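Local coordinates for protein NADPH-dependent aldehyde reductase YqhD (Escherichia coli, PDB 4QGS) that reduces a broad range of short-chain aldehydes to the corresponding alcohols with NADPH, as a zinc-containing member of the iron-containing alcohol dehydrogenase family, at residues H18-I23 against H178-F183; V43-G48 against M68-F73; G74-N79 against G105-D110; E83-A88 against T112-A117; A119-N124 against K136-A141. One frame throughout, in Å; residues are numbered along the deposited sequence. Where two conformers were deposited one is given.

Interaction 1: residues H18-I23 against H178-F183; sequences HTPTRI and HVQPVF
H18 meets the amide of Q180, ND1 lying 4.0 Å from Q180 NE2 with the ring and amide planes 72° apart. CD of P20 covers the centre of one imidazole face and, with CG, borders the same amide; CD is 3.2 Å from Q180 NE2. At T21 the hydroxyl is anti to the carbonyl carbon (chi1 -58°), and OG1 donates to P181 O at 2.7 Å, in the carbonyl plane and on a lone pair. CG2 reaches the backbone of F183, 3.6 Å from its C. An alanine here would probably leave P181 O without its hydroxyl donor and open a gap beside F183. Next, R22 N donates to V182 O (2.9 Å) from above the carbonyl plane, and R22 pairs with F183 in a parallel bridge, joining the outer strand 22-25 to strand 183-186. The chemistry is that of entry into a sheet: a side-chain hydroxyl engages the chain just before backbone pairing takes over.

Interaction 2: residues V43-G48 against M68-F73; sequences VLITYG and MDVLEF
L44 fills the hollow that strand 69-73 offers on one face of the sheet. Its CG is anti to the backbone N (chi1 -180°), and chi2 (66°) then turns CD1 toward L71 CB, the E72 carbonyl carbon and F73 CB, 3.6 Å from E72 C and 3.8 Å from F73 CB. The F73 ring itself leads on to T84 and A88 of helix 82-95. On the other face, I45 sends CD1 to V70 CG1 at 3.5 Å, a fit that is tentative because V70 has two conformers. At the start of the strands V43 CG2 only brushes M68 CE, 4.4 Å away. The pairing beneath is regular parallel sheet, V43 to T46 against V70 to F73, part of a six-stranded Rossmann-like sheet in which 69-73 is an edge strand; helix 57-64 lies in the connection between the two. L71 N bonds to V43 O at 2.7 Å and F73 N to I45 O at 2.8 Å, both nearly straight onto the carbonyl. Further along, the Y47 N-H bonds to F73 O (3.1 Å), tilted 25° from the carbonyl plane. The Y47 ring swings back, so that F73 C sits above one face, offset toward the rim, and E72 OE2 lies at the ring edge near its plane, 3.6 Å from Y47 OH.

Interaction 3: residues G74-N79 against G105-D110; sequences GGIEPN and GGSVLD
The flat E77-P78 peptide meets S107, with no aromatic ring taking part. S107 OG stands clearly to one side of the peptide plane, 2.6 Å from E77 O and 3.3 Å from P78 CA. Its position follows from a first torsion that puts OG anti to the backbone N (chi1 -178°). The other flat group is the E77 carboxylate; the E77 side chain sets off away from helix 106-119, and its OE2 takes hydrogen bonds from A81 N and T84 OG1. OE1 lies 2.9 Å from G75 O, acceptor against acceptor, which might raise the proton affinity of the carboxylate, although the donors on OE2 would offset this. Beside the serine, I76 supplies the apolar half of the contact. CG2 rests 3.8 Å from S107 O and 4.1 Å from V108 CA, and CD1 comes to V108 CG1 at 4.4 Å, a light touch. G105 stands at the N-cap position of helix 106-119, and its carbonyl accepts the helical bond from L109 N at 3.0 Å. This glycine-rich turn before a helix is a dinucleotide-binding feature, and N79, G106, S107 and D110 all bind NADP(+). The chemistry therefore pairs a greasy anchor at I76 with a polar side at S107, where the positive end of the helix dipole would probably help to receive a phosphate of the cofactor.

Interaction 4: residues E83-A88 against T112-A117; sequences ETLMNA and TKFIAA
A88 and I115 form a tightly packed part of this contact between helices 82-95 and 106-119, with A88 CB only 3.5 Å from I115 CD1, closer than a usual carbon contact. I115 CG1, anti to the carbonyl carbon (chi1 -63°), also comes to 3.7 Å from L85 O. L85 fills the middle: CD2 meets I115 CD1 at 4.1 Å, the two side chains crossing at about a right angle, while CD1 and CB adjoin the ring of F114, CD1 at 3.6 Å from CD2 of F114. I115 continues onto L100 of the sheet, and F114 onto I163. The other side is held by fewer atoms. M86 starts out away from its neighbour helix, and its bent chain brings back one methyl alone, CE, although that touch is close, 3.3 Å from F114 CE2; M86 is partly exposed and also rests on P127. The segment axes approach to 9.3 Å at -47°, two helices lying on one side of the parallel sheet, as in Rossmann-like domains. No hydrogen bond crosses, so the fit depends on shape and on the exclusion of water rather than on direction, which suits a buried layer of carbon atoms.

Interaction 5: residues A119-N124 against K136-A141; sequences ANYPEN and KEIKSA
N120 and Y121 make a surface contact with E137 to A141, joining the loop that leaves helix 106-119 to the loop that leads into strand 144-148, and the bonds across it are modest or mediated by water. N120 ND2 gives S140 OG a weak hydrogen bond of 3.3 Å, bent to 143°, and water 1 links ND2, again weakly, to A141 O. N120 CB also presses on the serine hydroxyl, 3.3 Å from S140 OG. Y121 contributes the apolar part. I138 CG1 lies at the edge of its ring, in the ring plane, 3.5 Å from Y121 CE2 and 3.4 Å from Y121 OH, and the two side chains cross at about a right angle. Water 2, also in the ring plane, stands 2.6 Å from Y121 OH and accepts from E137 N at 2.7 Å, so it bridges the loops. An alanine in place of Y121 would probably leave E137 N with a less firmly placed water and open a gap beside I138 CG1. Nearby, K139 NZ forms a salt bridge with E137 OE1 (2.9 Å), a tie that stays within one loop. Inward, I138 packs on A117 of helix 106-119, on I130 of helix 129-132 and on V179, while A141 rests on A116, so the two loops lie over the end of helix 106-119, beside the short helix.

In the fold
All five contacts belong to the cofactor-binding, Rossmann-like half of the chain, built around one parallel sheet. Interaction 1 joins its edge strand 22-25 to 183-186, and interaction 2 pairs strand 42-46 with the other edge strand, 69-73; their centres are about 19 Å apart. Interaction 3 follows from interaction 2 at the strand ends, and interactions 3 and 4 share helix 106-119, with centres about 10 Å apart. Interaction 5 comes next along the chain, at the far end of that helix, about 12 Å from interaction 4. The helix thus links the NADP(+) site at its start with the surface loops at its end, and interaction 1 encloses the other four in sequence.

Interaction 1: residues H18-I23 against H178-F183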
# COMPACT_ATOMS: atom_id res chain seq x y z
N HIS A 18 -2.81 6.54 15.70
CA HIS A 18 -3.10 5.30 16.39
C HIS A 18 -2.60 4.13 15.55
O HIS A 18 -3.04 3.94 14.41
CB HIS A 18 -4.59 5.16 16.67
CG HIS A 18 -4.94 3.99 17.53
ND1 HIS A 18 -6.04 3.19 17.30
CD2 HIS A 18 -4.33 3.47 18.62
CE1 HIS A 18 -6.09 2.24 18.21
NE2 HIS A 18 -5.07 2.39 19.03
N THR A 19 -1.66 3.38 16.11
CA THR A 19 -1.06 2.24 15.42
C THR A 19 -1.05 1.01 16.34
O THR A 19 -0.02 0.67 16.93
CB THR A 19 0.37 2.56 14.93
OG1 THR A 19 1.17 2.97 16.05
CG2 THR A 19 0.35 3.67 13.89
N PRO A 20 -2.20 0.34 16.47
CA PRO A 20 -2.36 -0.66 17.52
C PRO A 20 -1.83 -2.06 17.18
O PRO A 20 -1.74 -2.91 18.06
CB PRO A 20 -3.87 -0.70 17.72
CG PRO A 20 -4.41 -0.41 16.36
CD PRO A 20 -3.46 0.60 15.76
N THR A 21 -1.48 -2.30 15.92
CA THR A 21 -1.06 -3.65 15.54
C THR A 21 0.32 -4.03 16.08
O THR A 21 1.32 -3.35 15.83
CB THR A 21 -1.05 -3.80 14.00
OG1 THR A 21 -2.35 -3.54 13.49
CG2 THR A 21 -0.62 -5.23 13.61
N ARG A 22 0.37 -5.14 16.81
CA ARG A 22 1.64 -5.66 17.30
C ARG A 22 2.43 -6.27 16.16
O ARG A 22 1.92 -7.11 15.43
CB ARG A 22 1.41 -6.72 18.39
CG ARG A 22 2.68 -7.40 18.87
CD ARG A 22 2.37 -8.51 19.87
NE ARG A 22 1.68 -8.01 21.06
CZ ARG A 22 2.29 -7.48 22.11
NH1 ARG A 22 3.61 -7.37 22.14
NH2 ARG A 22 1.57 -7.06 23.15
N ILE A 23 3.68 -5.84 16.01
CA ILE A 23 4.54 -6.36 14.94
C ILE A 23 5.47 -7.44 15.45
O ILE A 23 6.26 -7.21 16.36
CB ILE A 23 5.39 -5.24 14.33
CG1 ILE A 23 4.49 -4.10 13.81
CG2 ILE A 23 6.27 -5.78 13.22
CD1 ILE A 23 3.57 -4.51 12.71
N HIS A 178 -11.07 -0.98 14.74
CA HIS A 178 -11.46 -2.31 15.21
C HIS A 178 -11.13 -3.41 14.22
O HIS A 178 -11.02 -4.57 14.61
CB HIS A 178 -12.95 -2.33 15.55
CG HIS A 178 -13.31 -1.52 16.76
ND1 HIS A 178 -14.44 -0.73 16.83
CD2 HIS A 178 -12.68 -1.38 17.95
CE1 HIS A 178 -14.48 -0.14 18.01
NE2 HIS A 178 -13.43 -0.52 18.71
N VAL A 179 -10.98 -3.06 12.95
CA VAL A 179 -10.65 -4.06 11.92
C VAL A 179 -9.15 -4.14 11.73
O VAL A 179 -8.66 -4.87 10.88
CB VAL A 179 -11.31 -3.75 10.57
CG1 VAL A 179 -12.79 -3.53 10.75
CG2 VAL A 179 -10.65 -2.54 9.92
N GLN A 180 -8.42 -3.37 12.53
CA GLN A 180 -6.97 -3.46 12.50
C GLN A 180 -6.53 -4.77 13.11
O GLN A 180 -7.07 -5.19 14.13
CB GLN A 180 -6.31 -2.31 13.24
CG GLN A 180 -6.91 -0.97 12.91
CD GLN A 180 -5.89 0.13 12.96
OE1 GLN A 180 -4.99 0.18 12.12
NE2 GLN A 180 -6.02 1.03 13.92
N PRO A 181 -5.55 -5.42 12.48
CA PRO A 181 -5.06 -6.69 13.04
C PRO A 181 -4.44 -6.51 14.43
O PRO A 181 -3.76 -5.52 14.71
CB PRO A 181 -4.00 -7.15 12.02
CG PRO A 181 -3.62 -5.94 11.27
CD PRO A 181 -4.84 -5.05 11.25
N VAL A 182 -4.69 -7.48 15.30
CA VAL A 182 -4.09 -7.44 16.62
C VAL A 182 -2.58 -7.62 16.47
O VAL A 182 -1.81 -7.05 17.23
CB VAL A 182 -4.69 -8.51 17.56
CG1 VAL A 182 -6.11 -8.15 17.92
CG2 VAL A 182 -4.65 -9.87 16.92
N PHE A 183 -2.16 -8.42 15.49
CA PHE A 183 -0.73 -8.61 15.23
C PHE A 183 -0.45 -8.82 13.75
O PHE A 183 -1.32 -9.18 12.99
CB PHE A 183 -0.17 -9.80 16.02
CG PHE A 183 -0.80 -11.11 15.64
CD1 PHE A 183 -0.33 -11.84 14.57
CD2 PHE A 183 -1.87 -11.60 16.36
CE1 PHE A 183 -0.92 -13.03 14.22
CE2 PHE A 183 -2.47 -12.80 16.02
CZ PHE A 183 -2.00 -13.51 14.94

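Interaction 2: residues V43-G48 against M68-F73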
# COMPACT_ATOMS: atom_id res chain seq x y z
N VAL A 43 -10.14 -20.87 14.62
CA VAL A 43 -9.39 -19.99 13.74
C VAL A 43 -9.75 -20.22 12.28
O VAL A 43 -9.71 -21.35 11.80
CB VAL A 43 -7.86 -20.19 13.90
CG1 VAL A 43 -7.09 -19.22 13.01
CG2 VAL A 43 -7.43 -20.04 15.36
N LEU A 44 -10.09 -19.15 11.56
CA LEU A 44 -10.20 -19.24 10.11
C LEU A 44 -8.99 -18.59 9.46
O LEU A 44 -8.77 -17.38 9.60
CB LEU A 44 -11.49 -18.59 9.60
CG LEU A 44 -11.66 -18.66 8.08
CD1 LEU A 44 -11.84 -20.08 7.60
CD2 LEU A 44 -12.83 -17.78 7.62
N ILE A 45 -8.20 -19.40 8.77
CA ILE A 45 -7.08 -18.93 7.97
C ILE A 45 -7.56 -18.55 6.57
O ILE A 45 -8.14 -19.37 5.87
CB ILE A 45 -6.00 -20.01 7.84
CG1 ILE A 45 -5.44 -20.37 9.21
CG2 ILE A 45 -4.89 -19.55 6.87
CD1 ILE A 45 -4.31 -21.40 9.12
N THR A 46 -7.34 -17.30 6.18
CA THR A 46 -7.76 -16.84 4.86
C THR A 46 -6.55 -16.63 3.96
O THR A 46 -5.49 -16.23 4.42
CB THR A 46 -8.56 -15.53 4.95
OG1 THR A 46 -7.73 -14.53 5.56
CG2 THR A 46 -9.81 -15.72 5.80
N TYR A 47 -6.70 -16.91 2.67
CA TYR A 47 -5.62 -16.63 1.74
C TYR A 47 -6.13 -16.39 0.32
O TYR A 47 -7.34 -16.44 0.07
CB TYR A 47 -4.59 -17.76 1.74
CG TYR A 47 -5.15 -19.14 1.45
CD1 TYR A 47 -5.25 -19.62 0.15
CD2 TYR A 47 -5.56 -19.97 2.49
CE1 TYR A 47 -5.75 -20.88 -0.11
CE2 TYR A 47 -6.06 -21.23 2.24
CZ TYR A 47 -6.16 -21.68 0.95
OH TYR A 47 -6.66 -22.94 0.70
N GLY A 48 -5.20 -16.12 -0.58
CA GLY A 48 -5.54 -15.65 -1.91
C GLY A 48 -5.57 -16.75 -2.95
O GLY A 48 -6.35 -17.70 -2.84
N MET A 68 -4.57 -26.87 17.38
CA MET A 68 -5.65 -25.92 17.55
C MET A 68 -6.74 -26.16 16.51
O MET A 68 -6.54 -26.86 15.51
CB MET A 68 -5.11 -24.49 17.48
CG MET A 68 -4.16 -24.20 18.64
SD MET A 68 -3.34 -22.60 18.60
CE MET A 68 -4.75 -21.49 18.54
N ASP A 69 -7.90 -25.56 16.76
CA ASP A 69 -9.08 -25.73 15.92
C ASP A 69 -8.98 -24.77 14.74
O ASP A 69 -9.35 -23.60 14.85
CB ASP A 69 -10.33 -25.48 16.77
CG ASP A 69 -11.61 -25.81 16.05
OD1 ASP A 69 -11.57 -26.34 14.93
OD2 ASP A 69 -12.68 -25.55 16.64
N VAL A 70 -8.46 -25.26 13.62
CA VAL A 70 -8.17 -24.42 12.47
C VAL A 70 -8.98 -24.80 11.22
O VAL A 70 -9.07 -25.98 10.86
CB VAL A 70 -6.67 -24.48 12.12
CG1 VAL A 70 -6.37 -23.64 10.88
CG2 VAL A 70 -5.83 -24.01 13.31
N LEU A 71 -9.57 -23.79 10.58
CA LEU A 71 -10.30 -23.95 9.32
C LEU A 71 -9.62 -23.09 8.26
O LEU A 71 -8.84 -22.20 8.59
CB LEU A 71 -11.77 -23.54 9.47
CG LEU A 71 -12.80 -24.47 10.11
CD1 LEU A 71 -12.37 -24.94 11.49
CD2 LEU A 71 -14.14 -23.76 10.20
N GLU A 72 -9.93 -23.34 6.98
CA GLU A 72 -9.32 -22.59 5.89
C GLU A 72 -10.34 -22.00 4.93
O GLU A 72 -11.40 -22.59 4.70
CB GLU A 72 -8.35 -23.47 5.11
CG GLU A 72 -7.24 -24.11 5.92
CD GLU A 72 -6.28 -24.90 5.04
OE1 GLU A 72 -5.48 -25.70 5.58
OE2 GLU A 72 -6.33 -24.73 3.81
N PHE A 73 -10.03 -20.83 4.37
CA PHE A 73 -10.85 -20.23 3.33
C PHE A 73 -9.95 -19.47 2.36
O PHE A 73 -9.40 -18.43 2.71
CB PHE A 73 -11.89 -19.28 3.93
CG PHE A 73 -12.81 -18.65 2.90
CD1 PHE A 73 -14.04 -19.22 2.61
CD2 PHE A 73 -12.43 -17.50 2.22
CE1 PHE A 73 -14.88 -18.65 1.68
CE2 PHE A 73 -13.27 -16.93 1.27
CZ PHE A 73 -14.49 -17.51 1.00

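Interaction 3: residues G74-N79 against G105-D110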
# COMPACT_ATOMS: atom_id res chain seq x y z
N GLY A 74 -9.81 -19.98 1.14
CA GLY A 74 -8.95 -19.34 0.17
C GLY A 74 -9.73 -18.75 -0.98
O GLY A 74 -10.96 -18.74 -0.96
N GLY A 75 -9.02 -18.25 -1.98
CA GLY A 75 -9.64 -17.72 -3.17
C GLY A 75 -9.92 -16.22 -3.15
O GLY A 75 -10.58 -15.71 -4.04
N ILE A 76 -9.43 -15.53 -2.12
CA ILE A 76 -9.56 -14.08 -2.09
C ILE A 76 -8.72 -13.52 -3.24
O ILE A 76 -7.51 -13.70 -3.30
CB ILE A 76 -9.11 -13.47 -0.75
CG1 ILE A 76 -10.05 -13.92 0.38
CG2 ILE A 76 -9.11 -11.95 -0.82
CD1 ILE A 76 -9.68 -13.38 1.76
N GLU A 77 -9.39 -12.87 -4.19
CA GLU A 77 -8.72 -12.41 -5.39
C GLU A 77 -8.10 -11.04 -5.17
O GLU A 77 -8.46 -10.33 -4.23
CB GLU A 77 -9.72 -12.37 -6.56
CG GLU A 77 -11.05 -11.73 -6.21
CD GLU A 77 -12.05 -12.73 -5.67
OE1 GLU A 77 -11.87 -13.94 -5.91
OE2 GLU A 77 -13.01 -12.31 -4.98
N PRO A 78 -7.13 -10.66 -6.03
CA PRO A 78 -6.73 -9.25 -6.04
C PRO A 78 -7.97 -8.43 -6.32
O PRO A 78 -8.78 -8.87 -7.14
CB PRO A 78 -5.71 -9.18 -7.17
CG PRO A 78 -5.23 -10.58 -7.36
CD PRO A 78 -6.40 -11.46 -7.03
N ASN A 79 -8.14 -7.30 -5.66
CA ASN A 79 -9.44 -6.62 -5.63
C ASN A 79 -10.49 -7.61 -5.12
O ASN A 79 -11.32 -8.09 -5.90
CB ASN A 79 -9.83 -6.08 -7.01
CG ASN A 79 -8.90 -4.98 -7.49
OD1 ASN A 79 -8.00 -4.55 -6.76
ND2 ASN A 79 -9.10 -4.54 -8.72
N GLY A 105 -0.84 -11.08 1.01
CA GLY A 105 -0.56 -9.66 0.88
C GLY A 105 -1.74 -8.76 1.22
O GLY A 105 -2.67 -9.16 1.91
N GLY A 106 -1.69 -7.53 0.72
CA GLY A 106 -2.67 -6.51 1.07
C GLY A 106 -4.09 -6.84 0.67
O GLY A 106 -5.05 -6.43 1.32
N SER A 107 -4.23 -7.57 -0.43
CA SER A 107 -5.54 -8.01 -0.90
C SER A 107 -6.20 -8.96 0.09
O SER A 107 -7.38 -8.83 0.41
CB SER A 107 -5.41 -8.68 -2.27
OG SER A 107 -6.67 -9.08 -2.76
N VAL A 108 -5.43 -9.93 0.58
CA VAL A 108 -5.96 -10.89 1.55
C VAL A 108 -6.26 -10.17 2.85
O VAL A 108 -7.30 -10.40 3.48
CB VAL A 108 -4.96 -12.05 1.80
CG1 VAL A 108 -5.48 -12.99 2.90
CG2 VAL A 108 -4.72 -12.83 0.52
N LEU A 109 -5.35 -9.29 3.25
CA LEU A 109 -5.52 -8.51 4.47
C LEU A 109 -6.79 -7.67 4.41
O LEU A 109 -7.61 -7.71 5.32
CB LEU A 109 -4.31 -7.62 4.71
CG LEU A 109 -4.39 -6.70 5.92
CD1 LEU A 109 -4.52 -7.51 7.20
CD2 LEU A 109 -3.18 -5.79 5.97
N ASP A 110 -6.96 -6.93 3.32
CA ASP A 110 -8.09 -6.02 3.18
C ASP A 110 -9.43 -6.76 3.22
O ASP A 110 -10.36 -6.35 3.91
CB ASP A 110 -7.97 -5.21 1.89
CG ASP A 110 -6.92 -4.13 1.98
OD1 ASP A 110 -6.39 -3.91 3.09
OD2 ASP A 110 -6.64 -3.48 0.95

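Interaction 4: residues E83-A88 against T112-A117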
# COMPACT_ATOMS: atom_id res chain seq x y z
N GLU A 83 -18.72 -10.50 -3.32
CA GLU A 83 -19.23 -11.86 -3.47
C GLU A 83 -18.57 -12.78 -2.46
O GLU A 83 -19.20 -13.26 -1.52
CB GLU A 83 -18.96 -12.41 -4.87
CG GLU A 83 -19.68 -11.73 -6.02
CD GLU A 83 -19.32 -12.35 -7.35
OE1 GLU A 83 -19.55 -13.56 -7.53
OE2 GLU A 83 -18.80 -11.62 -8.23
N THR A 84 -17.28 -13.00 -2.68
CA THR A 84 -16.53 -14.04 -1.99
C THR A 84 -16.37 -13.75 -0.50
O THR A 84 -16.45 -14.66 0.32
CB THR A 84 -15.14 -14.22 -2.62
OG1 THR A 84 -15.29 -14.38 -4.04
CG2 THR A 84 -14.45 -15.45 -2.05
N LEU A 85 -16.15 -12.49 -0.15
CA LEU A 85 -15.97 -12.12 1.25
C LEU A 85 -17.23 -12.45 2.05
O LEU A 85 -17.15 -12.88 3.20
CB LEU A 85 -15.60 -10.64 1.37
CG LEU A 85 -14.35 -10.22 0.60
CD1 LEU A 85 -14.05 -8.76 0.81
CD2 LEU A 85 -13.14 -11.07 1.00
N MET A 86 -18.40 -12.27 1.44
CA MET A 86 -19.67 -12.60 2.09
C MET A 86 -19.81 -14.11 2.32
O MET A 86 -20.40 -14.53 3.31
CB MET A 86 -20.85 -12.11 1.27
CG MET A 86 -21.26 -10.68 1.57
SD MET A 86 -21.66 -10.41 3.31
CE MET A 86 -20.19 -9.57 3.84
N ASN A 87 -19.27 -14.91 1.40
CA ASN A 87 -19.23 -16.36 1.57
C ASN A 87 -18.43 -16.74 2.80
O ASN A 87 -18.77 -17.67 3.53
CB ASN A 87 -18.62 -17.04 0.34
CG ASN A 87 -19.63 -17.26 -0.77
OD1 ASN A 87 -20.83 -17.32 -0.53
ND2 ASN A 87 -19.13 -17.38 -2.00
N ALA A 88 -17.35 -16.01 3.03
CA ALA A 88 -16.52 -16.25 4.20
C ALA A 88 -17.25 -15.80 5.46
O ALA A 88 -17.15 -16.45 6.50
CB ALA A 88 -15.20 -15.54 4.08
N THR A 112 -9.97 -9.61 4.52
CA THR A 112 -10.17 -10.21 5.83
C THR A 112 -10.65 -9.15 6.83
O THR A 112 -11.46 -9.44 7.71
CB THR A 112 -8.89 -10.91 6.31
OG1 THR A 112 -8.54 -11.93 5.35
CG2 THR A 112 -9.10 -11.55 7.67
N LYS A 113 -10.17 -7.93 6.67
CA LYS A 113 -10.64 -6.83 7.51
C LYS A 113 -12.14 -6.67 7.35
O LYS A 113 -12.88 -6.46 8.32
CB LYS A 113 -9.92 -5.52 7.16
CG LYS A 113 -8.47 -5.45 7.61
CD LYS A 113 -7.88 -4.07 7.36
CE LYS A 113 -6.43 -3.99 7.81
NZ LYS A 113 -5.87 -2.62 7.61
N PHE A 114 -12.60 -6.79 6.11
CA PHE A 114 -14.01 -6.65 5.84
C PHE A 114 -14.80 -7.79 6.47
O PHE A 114 -15.84 -7.56 7.08
CB PHE A 114 -14.26 -6.61 4.33
CG PHE A 114 -15.70 -6.57 3.97
CD1 PHE A 114 -16.45 -5.41 4.16
CD2 PHE A 114 -16.32 -7.68 3.44
CE1 PHE A 114 -17.79 -5.38 3.82
CE2 PHE A 114 -17.65 -7.65 3.10
CZ PHE A 114 -18.39 -6.50 3.29
N ILE A 115 -14.30 -9.02 6.34
CA ILE A 115 -14.95 -10.17 6.95
C ILE A 115 -15.09 -9.99 8.47
O ILE A 115 -16.15 -10.24 9.03
CB ILE A 115 -14.17 -11.47 6.65
CG1 ILE A 115 -14.16 -11.74 5.15
CG2 ILE A 115 -14.79 -12.65 7.39
CD1 ILE A 115 -13.16 -12.83 4.72
N ALA A 116 -14.02 -9.52 9.11
CA ALA A 116 -14.02 -9.32 10.56
C ALA A 116 -15.10 -8.34 11.03
O ALA A 116 -15.73 -8.55 12.06
CB ALA A 116 -12.65 -8.84 11.01
N ALA A 117 -15.29 -7.27 10.27
CA ALA A 117 -16.26 -6.25 10.65
C ALA A 117 -17.67 -6.68 10.27
O ALA A 117 -18.60 -6.57 11.06
CB ALA A 117 -15.92 -4.93 10.00

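Interaction 5: residues A119-N124 against K136-A141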
# COMPACT_ATOMS: atom_id res chain seq x y z
N ALA A 119 -18.88 -9.47 10.08
CA ALA A 119 -19.35 -10.60 10.86
C ALA A 119 -20.07 -10.19 12.14
O ALA A 119 -21.01 -10.85 12.55
CB ALA A 119 -18.18 -11.51 11.18
N ASN A 120 -19.63 -9.10 12.76
CA ASN A 120 -20.35 -8.54 13.91
C ASN A 120 -21.26 -7.37 13.55
O ASN A 120 -21.80 -6.69 14.43
CB ASN A 120 -19.41 -8.09 15.05
CG ASN A 120 -18.34 -9.10 15.37
OD1 ASN A 120 -18.48 -10.29 15.09
ND2 ASN A 120 -17.27 -8.63 16.00
N TYR A 121 -21.43 -7.13 12.25
CA TYR A 121 -22.49 -6.22 11.83
C TYR A 121 -23.79 -6.97 12.07
O TYR A 121 -23.82 -8.20 11.93
CB TYR A 121 -22.35 -5.81 10.36
CG TYR A 121 -21.78 -4.41 10.18
CD1 TYR A 121 -22.51 -3.39 9.57
CD2 TYR A 121 -20.51 -4.11 10.66
CE1 TYR A 121 -21.97 -2.13 9.43
CE2 TYR A 121 -19.97 -2.86 10.54
CZ TYR A 121 -20.70 -1.86 9.91
OH TYR A 121 -20.14 -0.62 9.79
N PRO A 122 -24.84 -6.26 12.51
CA PRO A 122 -26.10 -6.92 12.88
C PRO A 122 -26.69 -7.86 11.80
O PRO A 122 -27.13 -7.43 10.74
CB PRO A 122 -27.03 -5.73 13.15
CG PRO A 122 -26.15 -4.63 13.55
CD PRO A 122 -24.87 -4.81 12.75
N GLU A 123 -26.65 -9.15 12.14
CA GLU A 123 -27.50 -10.23 11.60
C GLU A 123 -28.16 -10.04 10.23
O GLU A 123 -27.98 -10.85 9.33
CB GLU A 123 -28.61 -10.52 12.62
CG GLU A 123 -28.10 -10.74 14.06
CD GLU A 123 -27.52 -12.12 14.27
OE1 GLU A 123 -27.34 -12.85 13.28
OE2 GLU A 123 -27.26 -12.47 15.44
N ASN A 124 -28.95 -8.97 10.10
CA ASN A 124 -29.92 -8.86 9.01
C ASN A 124 -29.58 -7.73 8.04
O ASN A 124 -29.63 -7.90 6.81
CB ASN A 124 -31.32 -8.63 9.60
CG ASN A 124 -32.42 -8.79 8.57
OD1 ASN A 124 -32.30 -9.56 7.63
ND2 ASN A 124 -33.52 -8.06 8.77
N LYS A 136 -16.80 4.00 9.34
CA LYS A 136 -16.98 4.94 10.44
C LYS A 136 -17.87 4.40 11.55
O LYS A 136 -17.76 4.81 12.71
CB LYS A 136 -17.57 6.26 9.92
CG LYS A 136 -16.59 7.42 9.85
CD LYS A 136 -15.79 7.55 11.14
CE LYS A 136 -14.51 8.34 10.93
NZ LYS A 136 -13.61 8.26 12.11
N GLU A 137 -18.75 3.47 11.19
CA GLU A 137 -19.77 2.97 12.10
C GLU A 137 -19.47 1.59 12.67
O GLU A 137 -20.31 0.99 13.33
CB GLU A 137 -21.13 2.95 11.38
CG GLU A 137 -21.59 4.31 10.86
CD GLU A 137 -21.66 5.36 11.96
OE1 GLU A 137 -21.93 4.99 13.12
OE2 GLU A 137 -21.46 6.56 11.66
N ILE A 138 -18.27 1.08 12.41
CA ILE A 138 -17.88 -0.21 12.96
C ILE A 138 -17.62 -0.07 14.47
O ILE A 138 -16.81 0.75 14.90
CB ILE A 138 -16.62 -0.76 12.25
CG1 ILE A 138 -16.95 -1.10 10.79
CG2 ILE A 138 -16.10 -2.00 12.97
CD1 ILE A 138 -15.74 -1.30 9.90
N LYS A 139 -18.34 -0.86 15.26
CA LYS A 139 -18.23 -0.82 16.72
C LYS A 139 -17.37 -1.96 17.25
O LYS A 139 -16.82 -1.89 18.35
CB LYS A 139 -19.61 -0.90 17.38
CG LYS A 139 -20.27 0.44 17.64
CD LYS A 139 -20.65 1.13 16.36
CE LYS A 139 -21.29 2.48 16.61
NZ LYS A 139 -21.65 3.15 15.33
N SER A 140 -17.27 -3.03 16.47
CA SER A 140 -16.56 -4.22 16.89
C SER A 140 -16.25 -5.08 15.68
O SER A 140 -16.89 -4.96 14.64
CB SER A 140 -17.39 -5.03 17.88
OG SER A 140 -18.42 -5.74 17.20
N ALA A 141 -15.26 -5.95 15.83
CA ALA A 141 -14.89 -6.85 14.76
C ALA A 141 -14.34 -8.13 15.35
O ALA A 141 -13.83 -8.14 16.48
CB ALA A 141 -13.88 -6.20 13.84
O HOH W 1 -15.65 -9.60 18.58
O HOH W 2 -19.05 1.62 9.18